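Local coordinates for protein methylxanthine N3-demethylase NdmB (PDB 6ICL) that removes the N3-methyl group of theobromine and related methylxanthines as formaldehyde, using O2 and NADH, in the bacterial breakdown of caffeine, at residues Gly58-Gly63 with Ser278-Lys283; Ile180-Ala185 with Val317-Trp322; Val184-Trp189 with Met254-Asn259; Phe200-Thr205 with Asp312-Val317. All blocks are in the same frame, centred on the assembly; numbering follows the deposited sequence.

Contact 1. Residues Gly58-Gly63 with Ser278-Lys283; sequences GVTLLG and SPVDNK
L62 meets P279 with both its backbone and its side chain. L62 N donates to P279 O at 2.8 Å, almost in line with the carbonyl bond. The side chain leans the same way: L62 CD2 lies 3.6 Å from P279 CG, against the proline ring. G63 N takes the next carbonyl, V280 O, at 2.9 Å. Two successive amides thus bind two successive carbonyls, although the strands run at 99° to each other. The backbone of G63 takes a conformation in which a CB would be jammed against the preceding carbonyl O. L61 is buried. Its CG is anti to the backbone N (chi1 177°), which lets L61 CD1 reach P279 CG at 4.0 Å and lie near S278 OG. H38 and V40 of strand 37-42 also pack on L61. Water 1 donates hydrogen bonds to T60 O and S278 OG, and S278 OG is also hydrogen-bonded to P39 O. The T60 side is looser. T60 is partly exposed, and its side chain only touches, T60 CG2 lying 3.5 Å from V280 O without a direct hydrogen bond. K283 NZ forms a salt bridge with D281 OD2; the hydrogen bond within it is weak. D281 OD1 accepts from K283 N, an Asx turn, and also bonds S284 OG. The contact is the seam between the Rieske domain and the C-terminal catalytic domain, as in Rieske oxygenase subunits.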
loop_
_atom_site.group_PDB
_atom_site.type_symbol
_atom_site.label_atom_id
_atom_site.label_comp_id
_atom_site.label_asym_id
_atom_site.label_seq_id
_atom_site.Cartn_x
_atom_site.Cartn_y
_atom_site.Cartn_z
ATOM N N GLY A 58 7.157 24.755 -7.939
ATOM C CA GLY A 58 7.459 24.189 -9.250
ATOM C C GLY A 58 6.179 23.919 -10.031
ATOM O O GLY A 58 5.191 23.457 -9.468
ATOM N N VAL A 59 6.206 24.255 -11.328
ATOM C CA VAL A 59 5.142 23.933 -12.272
ATOM C C VAL A 59 5.809 23.519 -13.568
ATOM O O VAL A 59 6.968 23.847 -13.831
ATOM C CB VAL A 59 4.163 25.096 -12.569
ATOM C CG1 VAL A 59 3.369 25.490 -11.333
ATOM C CG2 VAL A 59 4.920 26.316 -13.162
ATOM N N THR A 60 5.058 22.798 -14.395
ATOM C CA THR A 60 5.532 22.395 -15.707
ATOM C C THR A 60 4.574 22.937 -16.762
ATOM O O THR A 60 3.356 22.798 -16.629
ATOM C CB THR A 60 5.676 20.871 -15.774
ATOM O OG1 THR A 60 6.624 20.469 -14.771
ATOM C CG2 THR A 60 6.200 20.428 -17.142
ATOM N N LEU A 61 5.128 23.610 -17.771
ATOM C CA LEU A 61 4.347 24.246 -18.828
ATOM C C LEU A 61 5.029 23.933 -20.143
ATOM O O LEU A 61 6.197 24.289 -20.328
ATOM C CB LEU A 61 4.243 25.761 -18.652
ATOM C CG LEU A 61 3.485 26.484 -19.780
ATOM C CD1 LEU A 61 2.076 25.913 -19.964
ATOM C CD2 LEU A 61 3.398 27.988 -19.484
ATOM N N LEU A 62 4.299 23.279 -21.044
ATOM C CA LEU A 62 4.812 22.931 -22.366
ATOM C C LEU A 62 6.113 22.152 -22.242
ATOM O O LEU A 62 7.039 22.325 -23.028
ATOM C CB LEU A 62 4.990 24.184 -23.240
ATOM C CG LEU A 62 3.676 24.836 -23.691
ATOM C CD1 LEU A 62 3.930 26.177 -24.386
ATOM C CD2 LEU A 62 2.919 23.903 -24.611
ATOM N N GLY A 63 6.177 21.270 -21.247
ATOM C CA GLY A 63 7.370 20.484 -21.029
ATOM C C GLY A 63 8.470 21.203 -20.281
ATOM O O GLY A 63 9.439 20.554 -19.874
ATOM N N SER A 278 -4.448 23.796 -19.453
ATOM C CA SER A 278 -3.052 24.181 -19.569
ATOM C C SER A 278 -2.228 23.047 -20.165
ATOM O O SER A 278 -2.295 21.917 -19.669
ATOM C CB SER A 278 -2.509 24.549 -18.198
ATOM O OG SER A 278 -1.172 24.989 -18.308
ATOM N N PRO A 279 -1.443 23.296 -21.225
ATOM C CA PRO A 279 -0.647 22.224 -21.827
ATOM C C PRO A 279 0.591 21.896 -20.998
ATOM O O PRO A 279 1.681 22.407 -21.259
ATOM C CB PRO A 279 -0.266 22.805 -23.194
ATOM C CG PRO A 279 -0.172 24.320 -22.898
ATOM C CD PRO A 279 -1.254 24.601 -21.900
ATOM N N VAL A 280 0.428 21.015 -20.018
ATOM C CA VAL A 280 1.515 20.674 -19.101
ATOM C C VAL A 280 2.662 20.002 -19.847
ATOM O O VAL A 280 3.817 20.425 -19.756
ATOM C CB VAL A 280 0.985 19.778 -17.967
ATOM C CG1 VAL A 280 2.148 19.221 -17.160
ATOM C CG2 VAL A 280 0.030 20.594 -17.062
ATOM N N ASP A 281 2.369 18.922 -20.556
ATOM C CA ASP A 281 3.375 18.201 -21.326
ATOM C C ASP A 281 2.649 17.450 -22.433
ATOM O O ASP A 281 1.456 17.664 -22.676
ATOM C CB ASP A 281 4.202 17.253 -20.443
ATOM C CG ASP A 281 3.337 16.241 -19.686
ATOM O OD1 ASP A 281 2.153 16.045 -20.050
ATOM O OD2 ASP A 281 3.828 15.637 -18.707
ATOM N N ASN A 282 3.360 16.525 -23.066
ATOM C CA ASN A 282 2.822 15.825 -24.225
ATOM C C ASN A 282 1.735 14.819 -23.877
ATOM O O ASN A 282 1.117 14.284 -24.801
ATOM C CB ASN A 282 3.947 15.116 -24.980
ATOM C CG ASN A 282 4.584 14.007 -24.166
ATOM O OD1 ASN A 282 5.170 14.250 -23.107
ATOM N ND2 ASN A 282 4.481 12.779 -24.661
ATOM N N LYS A 283 1.465 14.555 -22.587
ATOM C CA LYS A 283 0.504 13.513 -22.228
ATOM C C LYS A 283 -0.514 13.933 -21.172
ATOM O O LYS A 283 -1.267 13.084 -20.685
ATOM C CB LYS A 283 1.232 12.248 -21.762
ATOM C CG LYS A 283 2.413 12.475 -20.823
ATOM C CD LYS A 283 1.987 12.934 -19.434
ATOM C CE LYS A 283 3.123 12.813 -18.386
ATOM N NZ LYS A 283 2.822 13.601 -17.139
HETATM O O HOH W 1 1.059 24.270 -16.812
#

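Contact 2. Residues Ile180-Ala185 with Val317-Trp322; sequences IWETVA and VIESQW
E319, on helix 300-319, reaches E182, just after strand 171-181. E319 CB lies 4.0 Å from E182 O. E319 CG is 3.7 Å from E182 O. The chain is extended beyond CG (chi2 -177°), and this carries E319 CD past the peptide to 3.5 Å from E182 N. At the tip, E319 OE2 accepts from E182 N at 2.7 Å, with a nearly straight N-H...O angle of 170°. The amide approaches from above the carboxylate plane, 42° out of it. OE2 also touches W181 CA and is hydrogen-bonded to Q315 NE2 one turn back in the helix. E319 OE1 faces a like charge, with E182 OE2 4.3 Å away, which would probably raise the proton affinity of the pair slightly. The contact belongs to the catalytic domain of this Rieske oxygenase, where the long helix 300-319 packs on an edge strand of the central antiparallel sheet. Beside this polar contact, I318 makes an apolar one. I318 CG2 touches both T183 CG2 and W181 CE3, the latter at 3.9 Å. R188 makes a cation-pi contact with that indole. Two waters bridge the segments: water 2 joins E182 O to E319 O, and water 3 accepts a hydrogen bond from T183 OG1 and donates to I318 O and Q321 O. Q321 NE2 bonds R85 O of the second subunit.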
loop_
_atom_site.group_PDB
_atom_site.type_symbol
_atom_site.label_atom_id
_atom_site.label_comp_id
_atom_site.label_asym_id
_atom_site.label_seq_id
_atom_site.Cartn_x
_atom_site.Cartn_y
_atom_site.Cartn_z
ATOM N N ILE A 180 -5.877 17.425 -13.081
ATOM C CA ILE A 180 -5.081 16.860 -14.170
ATOM C C ILE A 180 -5.937 15.816 -14.883
ATOM O O ILE A 180 -6.614 15.009 -14.231
ATOM C CB ILE A 180 -3.775 16.239 -13.632
ATOM C CG1 ILE A 180 -2.827 17.328 -13.126
ATOM C CG2 ILE A 180 -3.087 15.346 -14.676
ATOM C CD1 ILE A 180 -1.814 17.800 -14.167
ATOM N N TRP A 181 -5.953 15.858 -16.215
ATOM C CA TRP A 181 -6.425 14.742 -17.035
ATOM C C TRP A 181 -5.247 14.233 -17.847
ATOM O O TRP A 181 -4.408 15.029 -18.301
ATOM C CB TRP A 181 -7.568 15.141 -17.996
ATOM C CG TRP A 181 -8.961 15.166 -17.388
ATOM C CD1 TRP A 181 -9.294 14.960 -16.079
ATOM C CD2 TRP A 181 -10.209 15.390 -18.089
ATOM N NE1 TRP A 181 -10.667 15.056 -15.914
ATOM C CE2 TRP A 181 -11.251 15.300 -17.133
ATOM C CE3 TRP A 181 -10.540 15.649 -19.428
ATOM C CZ2 TRP A 181 -12.597 15.463 -17.471
ATOM C CZ3 TRP A 181 -11.879 15.822 -19.763
ATOM C CH2 TRP A 181 -12.891 15.726 -18.791
ATOM N N GLU A 182 -5.187 12.913 -18.037
ATOM C CA GLU A 182 -4.156 12.293 -18.878
ATOM C C GLU A 182 -4.615 12.291 -20.342
ATOM O O GLU A 182 -4.922 11.260 -20.960
ATOM C CB GLU A 182 -3.837 10.888 -18.373
ATOM C CG GLU A 182 -3.259 10.912 -16.961
ATOM C CD GLU A 182 -3.221 9.543 -16.339
ATOM O OE1 GLU A 182 -2.483 8.680 -16.868
ATOM O OE2 GLU A 182 -3.942 9.323 -15.333
ATOM N N THR A 183 -4.686 13.503 -20.880
ATOM C CA THR A 183 -4.893 13.743 -22.297
ATOM C C THR A 183 -4.281 15.101 -22.598
ATOM O O THR A 183 -3.864 15.818 -21.692
ATOM C CB THR A 183 -6.378 13.717 -22.659
ATOM O OG1 THR A 183 -6.530 13.679 -24.087
ATOM C CG2 THR A 183 -7.053 14.983 -22.129
ATOM N N VAL A 184 -4.239 15.463 -23.878
ATOM C CA VAL A 184 -3.718 16.760 -24.271
ATOM C C VAL A 184 -4.829 17.798 -24.196
ATOM O O VAL A 184 -6.029 17.486 -24.206
ATOM C CB VAL A 184 -3.085 16.712 -25.673
ATOM C CG1 VAL A 184 -1.820 15.871 -25.622
ATOM C CG2 VAL A 184 -4.083 16.147 -26.697
ATOM N N ALA A 185 -4.417 19.064 -24.125
ATOM C CA ALA A 185 -5.366 20.149 -23.875
ATOM C C ALA A 185 -6.411 20.307 -24.987
ATOM O O ALA A 185 -7.547 20.726 -24.709
ATOM C CB ALA A 185 -4.605 21.464 -23.676
ATOM N N VAL A 317 -13.667 8.497 -20.415
ATOM C CA VAL A 317 -13.925 8.430 -21.853
ATOM C C VAL A 317 -12.884 9.239 -22.613
ATOM O O VAL A 317 -12.277 8.757 -23.581
ATOM C CB VAL A 317 -15.358 8.905 -22.158
ATOM C CG1 VAL A 317 -15.622 8.883 -23.676
ATOM C CG2 VAL A 317 -16.355 8.009 -21.408
ATOM N N ILE A 318 -12.604 10.454 -22.142
ATOM C CA ILE A 318 -11.651 11.322 -22.832
ATOM C C ILE A 318 -10.238 10.771 -22.700
ATOM O O ILE A 318 -9.439 10.826 -23.652
ATOM C CB ILE A 318 -11.749 12.766 -22.296
ATOM C CG1 ILE A 318 -12.964 13.521 -22.870
ATOM C CG2 ILE A 318 -10.545 13.563 -22.711
ATOM C CD1 ILE A 318 -14.183 12.721 -23.159
ATOM N N GLU A 319 -9.891 10.251 -21.521
ATOM C CA GLU A 319 -8.570 9.643 -21.374
ATOM C C GLU A 319 -8.416 8.368 -22.206
ATOM O O GLU A 319 -7.288 7.941 -22.453
ATOM C CB GLU A 319 -8.288 9.364 -19.890
ATOM C CG GLU A 319 -8.034 10.688 -19.115
ATOM C CD GLU A 319 -7.667 10.502 -17.640
ATOM O OE1 GLU A 319 -7.830 9.385 -17.108
ATOM O OE2 GLU A 319 -7.225 11.492 -17.006
ATOM N N SER A 320 -9.519 7.765 -22.669
ATOM C CA SER A 320 -9.408 6.605 -23.545
ATOM C C SER A 320 -9.083 6.985 -24.982
ATOM O O SER A 320 -8.727 6.100 -25.778
ATOM C CB SER A 320 -10.700 5.794 -23.528
ATOM O OG SER A 320 -11.621 6.328 -24.479
ATOM N N GLN A 321 -9.198 8.261 -25.337
ATOM C CA GLN A 321 -8.986 8.666 -26.718
ATOM C C GLN A 321 -7.517 8.523 -27.089
ATOM O O GLN A 321 -6.643 9.073 -26.415
ATOM C CB GLN A 321 -9.432 10.106 -26.930
ATOM C CG GLN A 321 -10.946 10.335 -26.899
ATOM C CD GLN A 321 -11.272 11.809 -27.107
ATOM O OE1 GLN A 321 -11.274 12.590 -26.163
ATOM N NE2 GLN A 321 -11.493 12.202 -28.358
ATOM N N TRP A 322 -7.248 7.800 -28.170
ATOM C CA TRP A 322 -5.873 7.542 -28.571
ATOM C C TRP A 322 -5.722 7.427 -30.085
ATOM O O TRP A 322 -6.624 6.949 -30.757
ATOM C CB TRP A 322 -5.369 6.274 -27.912
ATOM C CG TRP A 322 -5.988 5.067 -28.507
ATOM C CD1 TRP A 322 -7.235 4.564 -28.246
ATOM C CD2 TRP A 322 -5.399 4.198 -29.483
ATOM N NE1 TRP A 322 -7.443 3.419 -28.984
ATOM C CE2 TRP A 322 -6.333 3.176 -29.754
ATOM C CE3 TRP A 322 -4.164 4.173 -30.135
ATOM C CZ2 TRP A 322 -6.079 2.146 -30.668
ATOM C CZ3 TRP A 322 -3.918 3.141 -31.046
ATOM C CH2 TRP A 322 -4.873 2.149 -31.301
HETATM O O HOH W 2 -4.887 8.760 -21.201
HETATM O O HOH W 3 -7.009 11.128 -24.718
#

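Contact 3. Residues Val184-Trp189 with Met254-Asn259; sequences VAERRW and MPYSVN
Y256, just before strand 257-264, packs on A185 and E186 of helix 185-192, and W189 of that helix reaches S257 and V258. The helix lies on the antiparallel sheet of the catalytic domain in a helix-on-sheet arrangement. The contact is wholly buried. Two hydrogen bonds cross it. Y256 OH donates to E186 OE1 at 2.4 Å, a length so short that it is doubtful in detail. The glutamate is bent at chi2, which turns its carboxylate toward the phenol; the carboxylate and ring planes stand 72° apart. W189 NE1 donates to S257 O at 2.9 Å. The oxygen lies in the indole plane, but the N-H arrives above the carbonyl plane, 62° out of it. The second group is CH-pi and apolar contact. A185 CB sits over one face of the Y256 ring, 3.5 Å from its centroid, while P255 CB covers the opposite face. A leucine in place of Y256 would probably leave A185 CB without a flat face to rest on and E186 without its hydroxyl partner. Outside the two segments, P279 also touches the Y256 ring, and F342 of helix 337-355 stacks on W189. The indole swings out with CG anti to the backbone N (chi1 -167°) and runs across V258 at about a right angle. There V258 CG2 comes to 3.6 Å from W189 CD1.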
loop_
_atom_site.group_PDB
_atom_site.type_symbol
_atom_site.label_atom_id
_atom_site.label_comp_id
_atom_site.label_asym_id
_atom_site.label_seq_id
_atom_site.Cartn_x
_atom_site.Cartn_y
_atom_site.Cartn_z
ATOM N N VAL A 184 -4.239 15.463 -23.878
ATOM C CA VAL A 184 -3.718 16.760 -24.271
ATOM C C VAL A 184 -4.829 17.798 -24.196
ATOM O O VAL A 184 -6.029 17.486 -24.206
ATOM C CB VAL A 184 -3.085 16.712 -25.673
ATOM C CG1 VAL A 184 -1.820 15.871 -25.622
ATOM C CG2 VAL A 184 -4.083 16.147 -26.697
ATOM N N ALA A 185 -4.417 19.064 -24.125
ATOM C CA ALA A 185 -5.366 20.149 -23.875
ATOM C C ALA A 185 -6.411 20.307 -24.987
ATOM O O ALA A 185 -7.547 20.726 -24.709
ATOM C CB ALA A 185 -4.605 21.464 -23.676
ATOM N N GLU A 186 -6.069 19.988 -26.244
ATOM C CA GLU A 186 -7.081 20.075 -27.311
ATOM C C GLU A 186 -8.252 19.138 -27.044
ATOM O O GLU A 186 -9.409 19.502 -27.277
ATOM C CB GLU A 186 -6.470 19.759 -28.687
ATOM C CG GLU A 186 -5.470 20.787 -29.210
ATOM C CD GLU A 186 -4.069 20.602 -28.606
ATOM O OE1 GLU A 186 -3.232 21.527 -28.730
ATOM O OE2 GLU A 186 -3.803 19.530 -28.010
ATOM N N ARG A 187 -7.976 17.918 -26.563
ATOM C CA ARG A 187 -9.062 16.982 -26.286
ATOM C C ARG A 187 -9.962 17.506 -25.186
ATOM O O ARG A 187 -11.184 17.264 -25.199
ATOM C CB ARG A 187 -8.516 15.614 -25.873
ATOM C CG ARG A 187 -7.587 14.950 -26.859
ATOM C CD ARG A 187 -8.355 14.301 -27.950
ATOM N NE ARG A 187 -7.534 13.372 -28.720
ATOM C CZ ARG A 187 -7.929 12.874 -29.885
ATOM N NH1 ARG A 187 -9.110 13.243 -30.368
ATOM N NH2 ARG A 187 -7.149 12.039 -30.567
ATOM N N ARG A 188 -9.377 18.175 -24.190
ATOM C CA ARG A 188 -10.196 18.723 -23.107
ATOM C C ARG A 188 -11.100 19.849 -23.613
ATOM O O ARG A 188 -12.277 19.924 -23.245
ATOM C CB ARG A 188 -9.312 19.222 -21.964
ATOM C CG ARG A 188 -9.976 19.089 -20.592
ATOM C CD ARG A 188 -10.852 20.273 -20.334
ATOM N NE ARG A 188 -11.835 20.058 -19.272
ATOM C CZ ARG A 188 -13.019 19.479 -19.452
ATOM N NH1 ARG A 188 -13.374 19.020 -20.651
ATOM N NH2 ARG A 188 -13.847 19.350 -18.430
ATOM N N TRP A 189 -10.557 20.740 -24.441
ATOM C CA TRP A 189 -11.349 21.830 -25.000
ATOM C C TRP A 189 -12.507 21.296 -25.841
ATOM O O TRP A 189 -13.665 21.691 -25.653
ATOM C CB TRP A 189 -10.440 22.740 -25.833
ATOM C CG TRP A 189 -11.076 24.034 -26.197
ATOM C CD1 TRP A 189 -10.951 25.217 -25.538
ATOM C CD2 TRP A 189 -11.940 24.284 -27.316
ATOM N NE1 TRP A 189 -11.673 26.198 -26.183
ATOM C CE2 TRP A 189 -12.292 25.647 -27.277
ATOM C CE3 TRP A 189 -12.445 23.485 -28.351
ATOM C CZ2 TRP A 189 -13.138 26.238 -28.229
ATOM C CZ3 TRP A 189 -13.289 24.083 -29.312
ATOM C CH2 TRP A 189 -13.619 25.437 -29.236
ATOM N N MET A 254 -8.261 31.614 -27.609
ATOM C CA MET A 254 -7.348 30.586 -28.078
ATOM C C MET A 254 -6.062 30.576 -27.244
ATOM O O MET A 254 -5.603 31.626 -26.784
ATOM C CB MET A 254 -7.035 30.809 -29.548
ATOM C CG MET A 254 -8.277 30.714 -30.438
ATOM S SD MET A 254 -8.877 29.020 -30.622
ATOM C CE MET A 254 -7.561 28.356 -31.645
ATOM N N PRO A 255 -5.444 29.394 -27.077
ATOM C CA PRO A 255 -5.797 28.128 -27.712
ATOM C C PRO A 255 -6.688 27.221 -26.895
ATOM O O PRO A 255 -7.144 26.247 -27.462
ATOM C CB PRO A 255 -4.440 27.458 -27.929
ATOM C CG PRO A 255 -3.397 28.377 -27.261
ATOM C CD PRO A 255 -4.163 29.286 -26.365
ATOM N N TYR A 256 -6.994 27.538 -25.626
ATOM C CA TYR A 256 -7.574 26.494 -24.779
ATOM C C TYR A 256 -8.604 26.981 -23.765
ATOM O O TYR A 256 -8.856 26.266 -22.786
ATOM C CB TYR A 256 -6.466 25.774 -23.984
ATOM C CG TYR A 256 -5.403 25.077 -24.801
ATOM C CD1 TYR A 256 -5.741 24.079 -25.721
ATOM C CD2 TYR A 256 -4.058 25.378 -24.628
ATOM C CE1 TYR A 256 -4.775 23.422 -26.462
ATOM C CE2 TYR A 256 -3.085 24.714 -25.365
ATOM C CZ TYR A 256 -3.455 23.733 -26.277
ATOM O OH TYR A 256 -2.499 23.064 -27.017
ATOM N N SER A 257 -9.209 28.149 -23.941
ATOM C CA SER A 257 -10.155 28.635 -22.956
ATOM C C SER A 257 -11.582 28.589 -23.482
ATOM O O SER A 257 -11.833 28.651 -24.695
ATOM C CB SER A 257 -9.810 30.060 -22.526
ATOM O OG SER A 257 -8.462 30.107 -22.106
ATOM N N VAL A 258 -12.521 28.483 -22.546
ATOM C CA VAL A 258 -13.956 28.524 -22.841
ATOM C C VAL A 258 -14.635 29.355 -21.765
ATOM O O VAL A 258 -14.558 29.020 -20.579
ATOM C CB VAL A 258 -14.619 27.134 -22.889
ATOM C CG1 VAL A 258 -16.135 27.292 -23.188
ATOM C CG2 VAL A 258 -13.967 26.250 -23.915
ATOM N N ASN A 259 -15.321 30.417 -22.172
ATOM C CA ASN A 259 -16.232 31.136 -21.297
ATOM C C ASN A 259 -17.645 30.860 -21.802
ATOM O O ASN A 259 -18.014 31.306 -22.898
ATOM C CB ASN A 259 -15.914 32.635 -21.285
ATOM C CG ASN A 259 -16.778 33.402 -20.306
ATOM O OD1 ASN A 259 -16.403 33.597 -19.138
ATOM N ND2 ASN A 259 -17.952 33.834 -20.765
#

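Contact 4. Residues Phe200-Thr205 with Asp312-Val317; sequences FVHPGT and DEDQPV. With FE (Fe (III) ion), chain C.
H202 and E313 meet through ring nitrogen and carboxylate. H202 ND1 donates to E313 OE1 at 2.7 Å, with an angle of 170° at the hydrogen. The oxygen lies in the imidazole plane and is used on its anti side. E313 gets there with a chain extended beyond CG. Its other oxygen, E313 OE2, accepts from T205 OG1 at 2.7 Å through the syn lone pair. The two bonds grip both oxygens and fix the rotation of the carboxylate. With ND1 held, H202 NE2 is aimed at the ferric ion, 1.9 Å away. D314 chelates the same iron with both oxygens, OD1 at 2.3 Å and OD2 at 2.2 Å. Its carboxylate stands almost perpendicular to the H202 ring, the planes 87° apart. H197 completes the facial triad of two histidines and one carboxylate, the mononuclear iron site of Rieske oxygenases, and water 4 is a further ligand at 2.1 Å. E313 is thus a second-shell residue that positions a first-shell histidine. An alanine at E313 would probably leave H202 ND1 and T205 OG1 without their acceptor and the imidazole freer to turn about its bond to the iron. V201 packs against the site. Its CG1 is anti to the backbone N (chi1 178°), which places V201 CG1 over one face of the H202 ring and 3.2 Å from D314 OD1. N191 ND2 donates to that same oxygen. V201 CG2 turns instead toward V317 CG2, 4.4 Å off, and V317 also packs on Y107 of the second subunit.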
loop_
_atom_site.group_PDB
_atom_site.type_symbol
_atom_site.label_atom_id
_atom_site.label_comp_id
_atom_site.label_asym_id
_atom_site.label_seq_id
_atom_site.Cartn_x
_atom_site.Cartn_y
_atom_site.Cartn_z
ATOM N N PHE A 200 -24.656 9.915 -23.947
ATOM C CA PHE A 200 -23.874 8.708 -23.706
ATOM C C PHE A 200 -22.948 8.834 -22.508
ATOM O O PHE A 200 -22.766 7.858 -21.770
ATOM C CB PHE A 200 -23.105 8.353 -24.994
ATOM C CG PHE A 200 -24.002 8.422 -26.221
ATOM C CD1 PHE A 200 -24.871 7.372 -26.521
ATOM C CD2 PHE A 200 -24.059 9.580 -27.000
ATOM C CE1 PHE A 200 -25.757 7.465 -27.611
ATOM C CE2 PHE A 200 -24.937 9.677 -28.093
ATOM C CZ PHE A 200 -25.770 8.627 -28.397
ATOM N N VAL A 201 -22.366 10.011 -22.291
ATOM C CA VAL A 201 -21.457 10.202 -21.160
ATOM C C VAL A 201 -22.208 10.657 -19.910
ATOM O O VAL A 201 -21.867 10.248 -18.793
ATOM C CB VAL A 201 -20.346 11.202 -21.544
ATOM C CG1 VAL A 201 -19.393 11.466 -20.349
ATOM C CG2 VAL A 201 -19.571 10.700 -22.764
ATOM N N HIS A 202 -23.251 11.491 -20.081
ATOM C CA HIS A 202 -23.940 12.135 -18.961
ATOM C C HIS A 202 -25.428 11.790 -18.870
ATOM O O HIS A 202 -26.220 12.668 -18.514
ATOM C CB HIS A 202 -23.816 13.668 -19.068
ATOM C CG HIS A 202 -22.408 14.180 -19.196
ATOM N ND1 HIS A 202 -21.435 13.944 -18.241
ATOM C CD2 HIS A 202 -21.809 14.929 -20.158
ATOM C CE1 HIS A 202 -20.302 14.524 -18.613
ATOM N NE2 HIS A 202 -20.495 15.120 -19.782
ATOM N N PRO A 203 -25.871 10.556 -19.150
ATOM C CA PRO A 203 -27.329 10.353 -19.303
ATOM C C PRO A 203 -28.140 10.687 -18.057
ATOM O O PRO A 203 -29.188 11.336 -18.167
ATOM C CB PRO A 203 -27.444 8.868 -19.681
ATOM C CG PRO A 203 -26.202 8.236 -19.159
ATOM C CD PRO A 203 -25.129 9.291 -19.301
ATOM N N GLY A 204 -27.692 10.289 -16.876
ATOM C CA GLY A 204 -28.446 10.632 -15.687
ATOM C C GLY A 204 -28.052 11.929 -15.007
ATOM O O GLY A 204 -28.496 12.187 -13.883
ATOM N N THR A 205 -27.245 12.762 -15.644
ATOM C CA THR A 205 -26.713 13.949 -14.985
ATOM C C THR A 205 -27.021 15.239 -15.716
ATOM O O THR A 205 -27.336 16.240 -15.077
ATOM C CB THR A 205 -25.192 13.816 -14.825
ATOM O OG1 THR A 205 -24.911 12.651 -14.049
ATOM C CG2 THR A 205 -24.628 15.015 -14.121
ATOM N N ASP A 312 -16.126 13.620 -13.619
ATOM C CA ASP A 312 -15.781 12.215 -13.439
ATOM C C ASP A 312 -16.464 11.318 -14.461
ATOM O O ASP A 312 -15.957 10.227 -14.727
ATOM C CB ASP A 312 -16.129 11.736 -12.023
ATOM C CG ASP A 312 -15.158 12.261 -10.978
ATOM O OD1 ASP A 312 -14.003 12.625 -11.330
ATOM O OD2 ASP A 312 -15.570 12.313 -9.796
ATOM N N GLU A 313 -17.581 11.758 -15.054
ATOM C CA GLU A 313 -18.167 10.996 -16.163
ATOM C C GLU A 313 -17.347 11.155 -17.446
ATOM O O GLU A 313 -17.083 10.172 -18.143
ATOM C CB GLU A 313 -19.624 11.424 -16.375
ATOM C CG GLU A 313 -20.506 11.021 -15.214
ATOM C CD GLU A 313 -21.866 11.674 -15.254
ATOM O OE1 GLU A 313 -22.046 12.688 -15.967
ATOM O OE2 GLU A 313 -22.755 11.173 -14.552
ATOM N N ASP A 314 -16.902 12.374 -17.751
ATOM C CA ASP A 314 -16.095 12.603 -18.950
ATOM C C ASP A 314 -14.717 11.961 -18.849
ATOM O O ASP A 314 -14.192 11.451 -19.847
ATOM C CB ASP A 314 -15.924 14.100 -19.188
ATOM C CG ASP A 314 -17.162 14.763 -19.795
ATOM O OD1 ASP A 314 -17.754 14.229 -20.756
ATOM O OD2 ASP A 314 -17.518 15.845 -19.322
ATOM N N GLN A 315 -14.084 12.025 -17.671
ATOM C CA GLN A 315 -12.658 11.732 -17.565
ATOM C C GLN A 315 -12.244 10.396 -18.188
ATOM O O GLN A 315 -11.336 10.393 -19.028
ATOM C CB GLN A 315 -12.205 11.782 -16.096
ATOM C CG GLN A 315 -10.675 11.542 -15.981
ATOM C CD GLN A 315 -10.122 11.774 -14.572
ATOM O OE1 GLN A 315 -10.892 11.953 -13.640
ATOM N NE2 GLN A 315 -8.777 11.797 -14.427
ATOM N N PRO A 316 -12.830 9.253 -17.829
ATOM C CA PRO A 316 -12.325 7.997 -18.412
ATOM C C PRO A 316 -12.608 7.869 -19.903
ATOM O O PRO A 316 -11.844 7.206 -20.609
ATOM C CB PRO A 316 -13.052 6.916 -17.604
ATOM C CG PRO A 316 -14.304 7.609 -17.112
ATOM C CD PRO A 316 -13.894 9.013 -16.839
ATOM N N VAL A 317 -13.667 8.497 -20.415
ATOM C CA VAL A 317 -13.925 8.430 -21.853
ATOM C C VAL A 317 -12.884 9.239 -22.613
ATOM O O VAL A 317 -12.277 8.757 -23.581
ATOM C CB VAL A 317 -15.358 8.905 -22.158
ATOM C CG1 VAL A 317 -15.622 8.883 -23.676
ATOM C CG2 VAL A 317 -16.355 8.009 -21.408
HETATM FE FE FE C . -19.166 16.094 -20.718
HETATM O O HOH W 4 -19.183 18.162 -20.527
#

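Contact 3 is wholly buried and lies nearest the chain centre; contacts 2 and 4 are buried too but farther out. All three have residues that meet the second subunit. Contact 1 is partly exposed, and it alone has a segment in the Rieske domain. Contacts 2 and 4 share helix 300-319, with W181 packing on D314 and Q315. Contacts 2 and 3 share V184 and A185, where strand 171-181 leads into helix 185-192. Neighbouring strands join contacts 1 and 3. The chemistry changes with place: backbone bonds and water at the domain seam, carboxylate and water in contact 2, aromatic packing with buried hydrogen bonds in contact 3, metal coordination in contact 4.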